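Local coordinates for chain length determinant protein (Shigella flexneri, PDB 4E2H) that probably regulates the chain length of the lipopolysaccharide O-antigen from the periplasmic side of the inner membrane, at residues I126-L137 / T212-E220. Residues are numbered along the deposited sequence; the frame is centred on the assembly and turned at random.
Sequences IALGRKNLQDSL and TRQNLLDIE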
ATOM      1  N   ILE C 126       9.435   3.832  -6.759  1.00 60.92           N
ATOM      2  CA  ILE C 126       9.993   2.530  -7.120  1.00 60.29           C
ATOM      3  C   ILE C 126      11.132   2.196  -6.178  1.00 59.24           C
ATOM      4  O   ILE C 126      11.107   1.174  -5.498  1.00 57.13           O
ATOM      5  CB  ILE C 126      10.555   2.515  -8.550  1.00 57.80           C
ATOM      6  CG1 ILE C 126       9.427   2.616  -9.565  1.00 58.21           C
ATOM      7  CG2 ILE C 126      11.332   1.237  -8.798  1.00 59.82           C
ATOM      8  CD1 ILE C 126       9.921   2.735 -10.976  1.00 58.91           C
ATOM      9  N   ALA C 127      12.125   3.074  -6.146  1.00 53.98           N
ATOM     10  CA  ALA C 127      13.257   2.898  -5.271  1.00 49.14           C
ATOM     11  C   ALA C 127      12.791   2.516  -3.876  1.00 49.01           C
ATOM     12  O   ALA C 127      13.348   1.594  -3.280  1.00 49.96           O
ATOM     13  CB  ALA C 127      14.094   4.158  -5.232  1.00 50.16           C
ATOM     14  N   LEU C 128      11.762   3.192  -3.363  1.00 46.77           N
ATOM     15  CA  LEU C 128      11.311   2.964  -1.975  1.00 43.61           C
ATOM     16  C   LEU C 128      10.438   1.708  -1.802  1.00 46.97           C
ATOM     17  O   LEU C 128      10.473   1.061  -0.752  1.00 45.36           O
ATOM     18  CB  LEU C 128      10.603   4.203  -1.393  1.00 43.16           C
ATOM     19  CG  LEU C 128       9.848   4.080  -0.061  1.00 47.77           C
ATOM     20  CD1 LEU C 128      10.673   4.626   1.116  1.00 47.75           C
ATOM     21  CD2 LEU C 128       8.514   4.824  -0.150  1.00 42.89           C
ATOM     22  N   GLY C 129       9.664   1.351  -2.821  1.00 50.65           N
ATOM     23  CA  GLY C 129       8.930   0.109  -2.748  1.00 48.54           C
ATOM     24  C   GLY C 129       9.927  -1.028  -2.884  1.00 50.83           C
ATOM     25  O   GLY C 129       9.688  -2.157  -2.447  1.00 49.66           O
ATOM     26  N   ARG C 130      11.060  -0.726  -3.503  1.00 48.15           N
ATOM     27  CA  ARG C 130      12.052  -1.738  -3.795  1.00 45.61           C
ATOM     28  C   ARG C 130      12.974  -1.967  -2.588  1.00 47.70           C
ATOM     29  O   ARG C 130      13.228  -3.112  -2.204  1.00 45.10           O
ATOM     30  CB  ARG C 130      12.825  -1.351  -5.047  1.00 47.81           C
ATOM     31  CG  ARG C 130      13.648  -2.464  -5.612  1.00 55.86           C
ATOM     32  CD  ARG C 130      15.083  -2.016  -5.746  1.00 55.67           C
ATOM     33  NE  ARG C 130      15.157  -0.878  -6.651  1.00 60.56           N
ATOM     34  CZ  ARG C 130      14.852  -0.952  -7.943  1.00 67.26           C
ATOM     35  NH1 ARG C 130      14.461  -2.115  -8.458  1.00 61.73           N
ATOM     36  NH2 ARG C 130      14.937   0.129  -8.718  1.00 66.42           N
ATOM     37  N   LYS C 131      13.458  -0.893  -1.975  1.00 49.50           N
ATOM     38  CA  LYS C 131      14.132  -1.043  -0.686  1.00 47.98           C
ATOM     39  C   LYS C 131      13.170  -1.728   0.281  1.00 49.13           C
ATOM     40  O   LYS C 131      13.522  -2.715   0.909  1.00 46.27           O
ATOM     41  CB  LYS C 131      14.599   0.299  -0.124  1.00 39.63           C
ATOM     42  N   ASN C 132      11.946  -1.228   0.380  1.00 58.33           N
ATOM     43  CA  ASN C 132      10.964  -1.864   1.245  1.00 58.82           C
ATOM     44  C   ASN C 132      10.942  -3.382   1.119  1.00 58.72           C
ATOM     45  O   ASN C 132      10.786  -4.094   2.112  1.00 57.86           O
ATOM     46  CB  ASN C 132       9.565  -1.299   1.001  1.00 64.07           C
ATOM     47  CG  ASN C 132       9.222  -0.177   1.963  1.00 72.63           C
ATOM     48  OD1 ASN C 132       9.821  -0.067   3.043  1.00 70.61           O
ATOM     49  ND2 ASN C 132       8.253   0.664   1.582  1.00 74.30           N
ATOM     50  N   LEU C 133      11.108  -3.880  -0.099  1.00 38.35           N
ATOM     51  CA  LEU C 133      10.971  -5.313  -0.316  1.00 38.20           C
ATOM     52  C   LEU C 133      12.293  -6.076  -0.141  1.00 39.80           C
ATOM     53  O   LEU C 133      12.328  -7.095   0.547  1.00 34.56           O
ATOM     54  CB  LEU C 133      10.349  -5.610  -1.672  1.00 35.69           C
ATOM     55  CG  LEU C 133       8.915  -5.085  -1.818  1.00 41.43           C
ATOM     56  CD1 LEU C 133       8.248  -5.664  -3.056  1.00 38.00           C
ATOM     57  CD2 LEU C 133       8.086  -5.379  -0.569  1.00 40.25           C
ATOM     58  N   GLN C 134      13.364  -5.605  -0.775  1.00 45.16           N
ATOM     59  CA  GLN C 134      14.652  -6.254  -0.613  1.00 44.25           C
ATOM     60  C   GLN C 134      14.894  -6.518   0.875  1.00 46.41           C
ATOM     61  O   GLN C 134      15.275  -7.621   1.243  1.00 42.68           O
ATOM     62  CB  GLN C 134      15.766  -5.453  -1.294  1.00 42.41           C
ATOM     63  CG  GLN C 134      15.691  -5.539  -2.825  1.00 46.19           C
ATOM     64  CD  GLN C 134      16.482  -4.438  -3.530  1.00 55.99           C
ATOM     65  OE1 GLN C 134      16.764  -3.381  -2.934  1.00 57.33           O
ATOM     66  NE2 GLN C 134      16.852  -4.680  -4.804  1.00 50.61           N
ATOM     67  N   ASP C 135      14.594  -5.538   1.724  1.00 52.39           N
ATOM     68  CA  ASP C 135      14.567  -5.768   3.166  1.00 52.19           C
ATOM     69  C   ASP C 135      13.849  -7.062   3.497  1.00 52.19           C
ATOM     70  O   ASP C 135      14.455  -8.029   3.955  1.00 57.37           O
ATOM     71  CB  ASP C 135      13.824  -4.649   3.902  1.00 53.08           C
ATOM     72  CG  ASP C 135      14.608  -3.350   3.960  1.00 62.38           C
ATOM     73  OD1 ASP C 135      15.634  -3.230   3.246  1.00 59.03           O
ATOM     74  OD2 ASP C 135      14.186  -2.437   4.719  1.00 65.41           O
ATOM     75  N   SER C 136      12.542  -7.065   3.268  1.00 39.21           N
ATOM     76  CA  SER C 136      11.700  -8.152   3.726  1.00 37.96           C
ATOM     77  C   SER C 136      12.123  -9.482   3.117  1.00 39.87           C
ATOM     78  O   SER C 136      11.755 -10.544   3.620  1.00 38.95           O
ATOM     79  CB  SER C 136      10.237  -7.878   3.415  1.00 33.93           C
ATOM     80  OG  SER C 136       9.533  -9.108   3.312  1.00 36.12           O
ATOM     81  N   LEU C 137      12.875  -9.437   2.022  1.00 43.81           N
ATOM     82  CA  LEU C 137      13.445 -10.672   1.497  1.00 45.80           C
ATOM     83  C   LEU C 137      14.666 -11.057   2.335  1.00 47.96           C
ATOM     84  O   LEU C 137      14.685 -12.090   2.997  1.00 47.92           O
ATOM     85  CB  LEU C 137      13.849 -10.530   0.034  1.00 46.80           C
ATOM     86  CG  LEU C 137      12.724 -10.647  -0.997  1.00 45.21           C
ATOM     87  CD1 LEU C 137      13.326 -10.735  -2.382  1.00 42.12           C
ATOM     88  CD2 LEU C 137      11.875 -11.866  -0.700  1.00 43.68           C
ATOM     89  N   THR C 212       6.289 -12.048  -2.356  1.00 39.57           N
ATOM     90  CA  THR C 212       7.192 -10.932  -2.240  1.00 37.66           C
ATOM     91  C   THR C 212       8.233 -10.990  -3.359  1.00 39.33           C
ATOM     92  O   THR C 212       8.513  -9.982  -4.014  1.00 42.77           O
ATOM     93  CB  THR C 212       7.867 -10.949  -0.857  1.00 37.11           C
ATOM     94  OG1 THR C 212       6.989 -10.351   0.114  1.00 36.30           O
ATOM     95  CG2 THR C 212       9.178 -10.211  -0.916  1.00 29.85           C
ATOM     96  N   ARG C 213       8.774 -12.179  -3.613  1.00 43.74           N
ATOM     97  CA  ARG C 213       9.868 -12.321  -4.576  1.00 45.35           C
ATOM     98  C   ARG C 213       9.435 -12.009  -5.999  1.00 47.30           C
ATOM     99  O   ARG C 213      10.194 -11.432  -6.784  1.00 46.46           O
ATOM    100  CB  ARG C 213      10.472 -13.731  -4.523  1.00 46.66           C
ATOM    101  CG  ARG C 213      11.596 -13.921  -5.524  1.00 45.87           C
ATOM    102  CD  ARG C 213      12.643 -14.920  -5.040  1.00 52.75           C
ATOM    103  NE  ARG C 213      12.777 -16.012  -6.000  1.00 59.37           N
ATOM    104  CZ  ARG C 213      12.245 -17.221  -5.838  1.00 59.93           C
ATOM    105  NH1 ARG C 213      11.571 -17.509  -4.728  1.00 54.70           N
ATOM    106  NH2 ARG C 213      12.406 -18.148  -6.775  1.00 63.68           N
ATOM    107  N   GLN C 214       8.218 -12.430  -6.328  1.00 55.36           N
ATOM    108  CA  GLN C 214       7.630 -12.153  -7.627  1.00 59.47           C
ATOM    109  C   GLN C 214       7.316 -10.669  -7.703  1.00 60.74           C
ATOM    110  O   GLN C 214       7.474 -10.046  -8.751  1.00 62.20           O
ATOM    111  CB  GLN C 214       6.369 -12.995  -7.834  1.00 57.28           C
ATOM    112  CG  GLN C 214       5.629 -12.721  -9.131  1.00 60.44           C
ATOM    113  CD  GLN C 214       6.485 -12.943 -10.365  1.00 66.71           C
ATOM    114  OE1 GLN C 214       6.982 -11.991 -10.974  1.00 68.34           O
ATOM    115  NE2 GLN C 214       6.654 -14.205 -10.750  1.00 65.46           N
ATOM    116  N   ASN C 215       6.899 -10.102  -6.575  1.00 46.84           N
ATOM    117  CA  ASN C 215       6.540  -8.693  -6.534  1.00 46.30           C
ATOM    118  C   ASN C 215       7.723  -7.814  -6.876  1.00 46.07           C
ATOM    119  O   ASN C 215       7.566  -6.754  -7.477  1.00 46.94           O
ATOM    120  CB  ASN C 215       5.983  -8.312  -5.174  1.00 45.97           C
ATOM    121  CG  ASN C 215       5.162  -7.043  -5.222  1.00 53.17           C
ATOM    122  OD1 ASN C 215       5.214  -6.287  -6.204  1.00 49.18           O
ATOM    123  ND2 ASN C 215       4.391  -6.797  -4.159  1.00 51.88           N
ATOM    124  N   LEU C 216       8.916  -8.263  -6.500  1.00 54.08           N
ATOM    125  CA  LEU C 216      10.121  -7.518  -6.824  1.00 54.68           C
ATOM    126  C   LEU C 216      10.397  -7.675  -8.306  1.00 53.77           C
ATOM    127  O   LEU C 216      10.793  -6.719  -8.968  1.00 54.18           O
ATOM    128  CB  LEU C 216      11.312  -8.002  -5.997  1.00 56.77           C
ATOM    129  CG  LEU C 216      12.556  -7.102  -5.957  1.00 62.09           C
ATOM    130  CD1 LEU C 216      12.912  -6.717  -4.530  1.00 54.72           C
ATOM    131  CD2 LEU C 216      13.744  -7.777  -6.632  1.00 61.55           C
ATOM    132  N   LEU C 217      10.173  -8.881  -8.826  1.00 43.29           N
ATOM    133  CA  LEU C 217      10.322  -9.139 -10.262  1.00 47.63           C
ATOM    134  C   LEU C 217       9.448  -8.164 -11.059  1.00 53.43           C
ATOM    135  O   LEU C 217       9.898  -7.537 -12.028  1.00 51.08           O
ATOM    136  CB  LEU C 217       9.888 -10.568 -10.593  1.00 48.20           C
ATOM    137  CG  LEU C 217      10.921 -11.601 -11.065  1.00 53.79           C
ATOM    138  CD1 LEU C 217      12.179 -11.597 -10.187  1.00 40.74           C
ATOM    139  CD2 LEU C 217      10.292 -13.002 -11.113  1.00 48.35           C
ATOM    140  N   ASP C 218       8.190  -8.056 -10.637  1.00 59.35           N
ATOM    141  CA  ASP C 218       7.223  -7.179 -11.270  1.00 61.18           C
ATOM    142  C   ASP C 218       7.676  -5.722 -11.267  1.00 61.64           C
ATOM    143  O   ASP C 218       7.612  -5.053 -12.299  1.00 64.35           O
ATOM    144  CB  ASP C 218       5.844  -7.335 -10.614  1.00 62.99           C
ATOM    145  CG  ASP C 218       5.197  -8.689 -10.929  1.00 67.03           C
ATOM    146  OD1 ASP C 218       5.657  -9.371 -11.886  1.00 63.30           O
ATOM    147  OD2 ASP C 218       4.226  -9.061 -10.228  1.00 66.31           O
ATOM    148  N   ILE C 219       8.152  -5.235 -10.125  1.00 49.82           N
ATOM    149  CA  ILE C 219       8.600  -3.848 -10.049  1.00 50.77           C
ATOM    150  C   ILE C 219       9.532  -3.450 -11.192  1.00 56.35           C
ATOM    151  O   ILE C 219       9.365  -2.369 -11.779  1.00 57.36           O
ATOM    152  CB  ILE C 219       9.267  -3.513  -8.713  1.00 47.71           C
ATOM    153  CG1 ILE C 219       8.219  -3.430  -7.608  1.00 45.48           C
ATOM    154  CG2 ILE C 219       9.981  -2.187  -8.808  1.00 47.58           C
ATOM    155  CD1 ILE C 219       8.638  -2.542  -6.457  1.00 45.26           C
ATOM    156  N   GLU C 220      10.481  -4.319 -11.536  1.00 71.74           N
ATOM    157  CA  GLU C 220      11.440  -4.003 -12.603  1.00 76.32           C
ATOM    158  C   GLU C 220      10.836  -3.897 -14.016  1.00 74.79           C
ATOM    159  O   GLU C 220      11.561  -3.973 -15.007  1.00 75.28           O
ATOM    160  CB  GLU C 220      12.610  -4.994 -12.613  1.00 78.47           C
ATOM    161  CG  GLU C 220      13.885  -4.485 -11.949  1.00 83.41           C
ATOM    162  CD  GLU C 220      13.976  -4.855 -10.477  1.00 86.37           C
ATOM    163  OE1 GLU C 220      13.083  -5.586  -9.994  1.00 82.39           O
ATOM    164  OE2 GLU C 220      14.943  -4.422  -9.807  1.00 89.47           O
TER
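The Arg130 guanidinium meets the Glu220 carboxylate at its edge, near its own plane. NH1 of Arg130 lies 2.7 Å from OE2 of Glu220, a salt bridge. The two planes are turned 42° apart, and the side chains run roughly perpendicular. Ile219 CG2 is near the guanidinium too, neither over its face nor at its edge. The Arg130 chain bends at chi2 and chi3, which carries its end over to Glu220, just past the end of helix 207-219.

Most of the rest is carbon against carbon. Leu133 CD1 lies 4.1 Å from Asn215 CB. Leu216 CD1 packs 3.5 Å from Gln134 CG, the aliphatic part of that side chain, and 4.0 Å from Leu133 CB. Ile219 CD1 lies 4.1 Å from Gly129 C. Ile219 CG2 lies 3.7 Å from Ile126 CG2, and the two isoleucines lie alongside, pointing opposite ways.

Segments 126-137 and 212-219, on helices 97-164 and 207-219, run roughly antiparallel, 151° between their directions. Val34 of helix 26-35 also touches Asn215 and Ile219. Arg213 pairs with Glu146 of the third subunit. Adhesion here is mostly apolar and near the surface. The salt bridge ties helix 97-164 to exposed Glu220, so solvent probably weakens this single charge pair.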